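Local coordinates for GAF domain-containing protein (Thermoplasma acidophilum, PDB 4MN7) that probably reduces free methionine-R-sulfoxide to methionine, as a type II member of the GAF-domain reductases, at residues Val94-Ile103 / Ala128-Phe139. The protein carries 1 engineered substitution. Numbering follows the deposited sequence.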
loop_
_atom_site.group_PDB
_atom_site.type_symbol
_atom_site.label_atom_id
_atom_site.label_comp_id
_atom_site.label_asym_id
_atom_site.label_seq_id
_atom_site.Cartn_x
_atom_site.Cartn_y
_atom_site.Cartn_z
ATOM N N VAL A 94 11.009 11.843 4.708
ATOM C CA VAL A 94 11.363 10.532 5.226
ATOM C C VAL A 94 11.650 9.670 4.033
ATOM O O VAL A 94 10.800 9.552 3.171
ATOM C CB VAL A 94 10.142 9.965 5.905
ATOM C CG1 VAL A 94 10.400 8.545 6.322
ATOM C CG2 VAL A 94 9.749 10.846 7.086
ATOM N N PRO A 95 12.862 9.118 3.914
ATOM C CA PRO A 95 13.224 8.268 2.758
ATOM C C PRO A 95 12.435 6.991 2.685
ATOM O O PRO A 95 12.131 6.404 3.722
ATOM C CB PRO A 95 14.687 7.937 3.001
ATOM C CG PRO A 95 14.874 8.165 4.443
ATOM C CD PRO A 95 13.966 9.227 4.854
ATOM N N VAL A 96 12.095 6.577 1.467
ATOM C CA VAL A 96 11.461 5.260 1.212
ATOM C C VAL A 96 12.537 4.351 0.687
ATOM O O VAL A 96 13.129 4.659 -0.300
ATOM C CB VAL A 96 10.297 5.336 0.216
ATOM C CG1 VAL A 96 9.759 3.908 -0.155
ATOM C CG2 VAL A 96 9.209 6.219 0.819
ATOM N N ARG A 97 12.850 3.293 1.404
ATOM C CA ARG A 97 13.896 2.395 0.991
ATOM C C ARG A 97 13.478 1.017 0.428
ATOM O O ARG A 97 12.539 0.336 0.898
ATOM C CB ARG A 97 14.815 2.119 2.159
ATOM C CG ARG A 97 15.421 3.370 2.730
ATOM C CD ARG A 97 16.027 3.031 4.078
ATOM N NE ARG A 97 16.640 4.195 4.648
ATOM C CZ ARG A 97 16.593 4.509 5.917
ATOM N NH1 ARG A 97 16.006 3.714 6.765
ATOM N NH2 ARG A 97 17.208 5.600 6.349
ATOM N N TYR A 98 14.244 0.581 -0.565
ATOM C CA TYR A 98 14.000 -0.694 -1.249
ATOM C C TYR A 98 15.346 -1.366 -1.426
ATOM O O TYR A 98 16.222 -0.863 -2.083
ATOM C CB TYR A 98 13.289 -0.447 -2.555
ATOM C CG TYR A 98 12.743 -1.707 -3.238
ATOM C CD1 TYR A 98 13.561 -2.481 -4.118
ATOM C CD2 TYR A 98 11.449 -2.149 -2.985
ATOM C CE1 TYR A 98 13.069 -3.641 -4.736
ATOM C CE2 TYR A 98 10.946 -3.287 -3.607
ATOM C CZ TYR A 98 11.752 -4.020 -4.493
ATOM O OH TYR A 98 11.224 -5.152 -5.075
ATOM N N GLN A 99 15.518 -2.478 -0.737
ATOM C CA GLN A 99 16.806 -3.149 -0.661
ATOM C C GLN A 99 17.862 -2.246 -0.078
ATOM O O GLN A 99 18.901 -2.120 -0.652
ATOM C CB GLN A 99 17.183 -3.693 -2.053
ATOM C CG GLN A 99 16.277 -4.876 -2.364
ATOM C CD GLN A 99 16.165 -5.214 -3.811
ATOM O OE1 GLN A 99 16.522 -4.435 -4.671
ATOM N NE2 GLN A 99 15.648 -6.382 -4.087
ATOM N N GLY A 100 17.541 -1.569 1.023
ATOM C CA GLY A 100 18.488 -0.713 1.725
ATOM C C GLY A 100 18.805 0.655 1.089
ATOM O O GLY A 100 19.384 1.511 1.759
ATOM N N GLU A 101 18.388 0.862 -0.165
ATOM C CA GLU A 101 18.655 2.083 -0.904
ATOM C C GLU A 101 17.387 2.946 -1.071
ATOM O O GLU A 101 16.282 2.449 -1.254
ATOM C CB GLU A 101 19.257 1.707 -2.263
ATOM C CG GLU A 101 20.761 1.344 -2.214
ATOM C CD GLU A 101 21.591 2.247 -1.266
ATOM O OE1 GLU A 101 22.064 3.336 -1.663
ATOM O OE2 GLU A 101 21.785 1.871 -0.094
ATOM N N PRO A 102 17.563 4.224 -1.039
ATOM C CA PRO A 102 16.448 5.114 -1.170
ATOM C C PRO A 102 15.888 5.074 -2.576
ATOM O O PRO A 102 16.640 5.079 -3.534
ATOM C CB PRO A 102 17.039 6.479 -0.829
ATOM C CG PRO A 102 18.541 6.329 -0.980
ATOM C CD PRO A 102 18.852 4.903 -0.818
ATOM N N ILE A 103 14.575 4.966 -2.703
ATOM C CA ILE A 103 13.950 4.997 -4.039
ATOM C C ILE A 103 12.933 6.114 -4.181
ATOM O O ILE A 103 12.304 6.280 -5.240
ATOM C CB ILE A 103 13.328 3.640 -4.404
ATOM C CG1 ILE A 103 12.306 3.239 -3.321
ATOM C CG2 ILE A 103 14.463 2.610 -4.492
ATOM C CD1 ILE A 103 11.133 2.437 -3.816
ATOM N N ALA A 128 6.828 4.431 5.713
ATOM C CA ALA A 128 7.647 4.410 4.555
ATOM C C ALA A 128 8.096 3.010 4.187
ATOM O O ALA A 128 8.114 2.646 3.002
ATOM C CB ALA A 128 8.811 5.303 4.728
ATOM N N ASP A 129 8.377 2.192 5.185
ATOM C CA ASP A 129 8.844 0.863 4.942
ATOM C C ASP A 129 7.691 -0.030 4.454
ATOM O O ASP A 129 7.881 -0.830 3.532
ATOM C CB ASP A 129 9.418 0.303 6.220
ATOM C CG ASP A 129 9.985 -1.049 6.037
ATOM O OD1 ASP A 129 10.629 -1.317 4.976
ATOM O OD2 ASP A 129 9.790 -1.866 6.963
ATOM N N LEU A 130 6.500 0.116 5.050
ATOM C CA LEU A 130 5.348 -0.674 4.622
ATOM C C LEU A 130 4.909 -0.337 3.184
ATOM O O LEU A 130 4.461 -1.204 2.445
ATOM C CB LEU A 130 4.162 -0.510 5.575
ATOM C CG LEU A 130 4.393 -0.887 7.040
ATOM C CD1 LEU A 130 3.220 -0.497 7.923
ATOM C CD2 LEU A 130 4.674 -2.328 7.143
ATOM N N MET A 131 5.085 0.909 2.784
ATOM C CA MET A 131 4.689 1.404 1.474
ATOM C C MET A 131 5.738 1.181 0.402
ATOM O O MET A 131 5.438 1.321 -0.796
ATOM C CB MET A 131 4.378 2.914 1.519
ATOM C CG MET A 131 3.148 3.243 2.390
ATOM S SD MET A 131 1.649 2.455 1.704
ATOM C CE MET A 131 1.463 3.341 0.157
ATOM N N ALA A 132 6.934 0.766 0.787
ATOM C CA ALA A 132 8.012 0.718 -0.205
ATOM C C ALA A 132 7.766 -0.122 -1.463
ATOM O O ALA A 132 8.094 0.324 -2.549
ATOM C CB ALA A 132 9.303 0.328 0.428
ATOM N N PRO A 133 7.180 -1.313 -1.336
ATOM C CA PRO A 133 7.002 -2.048 -2.597
ATOM C C PRO A 133 6.105 -1.322 -3.544
ATOM O O PRO A 133 6.264 -1.371 -4.755
ATOM C CB PRO A 133 6.330 -3.367 -2.134
ATOM C CG PRO A 133 6.963 -3.590 -0.778
ATOM C CD PRO A 133 7.068 -2.212 -0.165
ATOM N N LEU A 134 5.123 -0.639 -2.983
ATOM C CA LEU A 134 4.221 0.060 -3.801
ATOM C C LEU A 134 4.884 1.244 -4.465
ATOM O O LEU A 134 4.675 1.481 -5.620
ATOM C CB LEU A 134 3.004 0.522 -3.015
ATOM C CG LEU A 134 2.088 -0.597 -2.546
ATOM C CD1 LEU A 134 1.285 -0.116 -1.345
ATOM C CD2 LEU A 134 1.192 -0.972 -3.694
ATOM N N VAL A 135 5.647 2.016 -3.725
ATOM C CA VAL A 135 6.358 3.194 -4.282
ATOM C C VAL A 135 7.368 2.707 -5.328
ATOM O O VAL A 135 7.607 3.350 -6.313
ATOM C CB VAL A 135 7.179 3.894 -3.196
ATOM C CG1 VAL A 135 8.152 4.904 -3.813
ATOM C CG2 VAL A 135 6.270 4.592 -2.250
ATOM N N HIS A 136 7.913 1.528 -5.111
ATOM C CA HIS A 136 8.881 0.955 -6.014
ATOM C C HIS A 136 8.338 0.722 -7.419
ATOM O O HIS A 136 9.061 0.757 -8.386
ATOM C CB HIS A 136 9.397 -0.364 -5.460
ATOM C CG HIS A 136 10.420 -1.026 -6.331
ATOM N ND1 HIS A 136 10.124 -2.117 -7.116
ATOM C CD2 HIS A 136 11.723 -0.740 -6.570
ATOM C CE1 HIS A 136 11.206 -2.500 -7.777
ATOM N NE2 HIS A 136 12.189 -1.681 -7.462
ATOM N N GLU A 137 7.056 0.498 -7.541
ATOM C CA GLU A 137 6.474 0.382 -8.870
ATOM C C GLU A 137 6.721 1.599 -9.722
ATOM O O GLU A 137 6.624 1.510 -10.945
ATOM C CB GLU A 137 4.961 0.137 -8.762
ATOM C CG GLU A 137 4.606 -1.229 -8.208
ATOM C CD GLU A 137 5.112 -2.328 -9.127
ATOM O OE1 GLU A 137 4.770 -2.275 -10.330
ATOM O OE2 GLU A 137 5.821 -3.222 -8.641
ATOM N N PHE A 138 6.967 2.756 -9.106
ATOM C CA PHE A 138 7.340 3.959 -9.885
ATOM C C PHE A 138 8.850 4.194 -10.001
ATOM O O PHE A 138 9.312 5.058 -10.754
ATOM C CB PHE A 138 6.643 5.181 -9.299
ATOM C CG PHE A 138 5.220 5.251 -9.665
ATOM C CD1 PHE A 138 4.849 5.798 -10.853
ATOM C CD2 PHE A 138 4.263 4.725 -8.851
ATOM C CE1 PHE A 138 3.540 5.893 -11.235
ATOM C CE2 PHE A 138 2.935 4.771 -9.239
ATOM C CZ PHE A 138 2.565 5.375 -10.414
ATOM N N PHE A 139 9.633 3.430 -9.268
ATOM C CA PHE A 139 11.044 3.685 -9.231
ATOM C C PHE A 139 11.625 3.332 -10.581
ATOM O O PHE A 139 11.245 2.346 -11.162
ATOM C CB PHE A 139 11.731 2.831 -8.195
ATOM C CG PHE A 139 13.241 2.969 -8.191
ATOM C CD1 PHE A 139 13.834 4.173 -7.860
ATOM C CD2 PHE A 139 14.064 1.911 -8.543
ATOM C CE1 PHE A 139 15.240 4.305 -7.835
ATOM C CE2 PHE A 139 15.471 2.063 -8.594
ATOM C CZ PHE A 139 16.062 3.275 -8.228
HETATM O O HOH W 1 12.484 -0.385 3.573
#
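The rings of Tyr-98 and His-136 lie flat on each other, planes 5° from parallel and centroids 3.6 Å apart, a face-to-face stack between side chains that cross at about a right angle, an example of a hairpin and a helical segment meeting through oriented rings. Both CG atoms stand anti to their backbone N (chi1 -169° in Tyr-98), which swings the two rings toward each other from the two backbones. With Tyr-98 replaced by an alanine, one face of the His-136 imidazole would probably lose its stacking partner and the ring would be freer to turn. Against the edge of that imidazole lies Ile-103, whose CD1 also comes 3.5 Å from His-136 CA. The CG2 branch of Ile-103 lies almost straight above the centre of the Phe-139 ring, a CH-pi contact 3.8 Å from the centroid. The setting is the GAF fold: strands 90-98 and 101-110, joined by a type I' turn, belong to an antiparallel sheet, and the 128-136 part of helix 118-136 crosses strand 94-98 at -59°. Deeper in, Val-96 directs CG1 onto Ala-132, 3.6 Å from its CA, with Val-135 alongside. The small alanines permit close approach: Ala-132 CB sits 3.3 Å from Arg-97 O. The same carbonyl oxygen accepts a hydrogen bond from a water, which donates a second one to Asp-129 OD1, while Arg-97 NE is hydrogen-bonded to Asn-67 OD1.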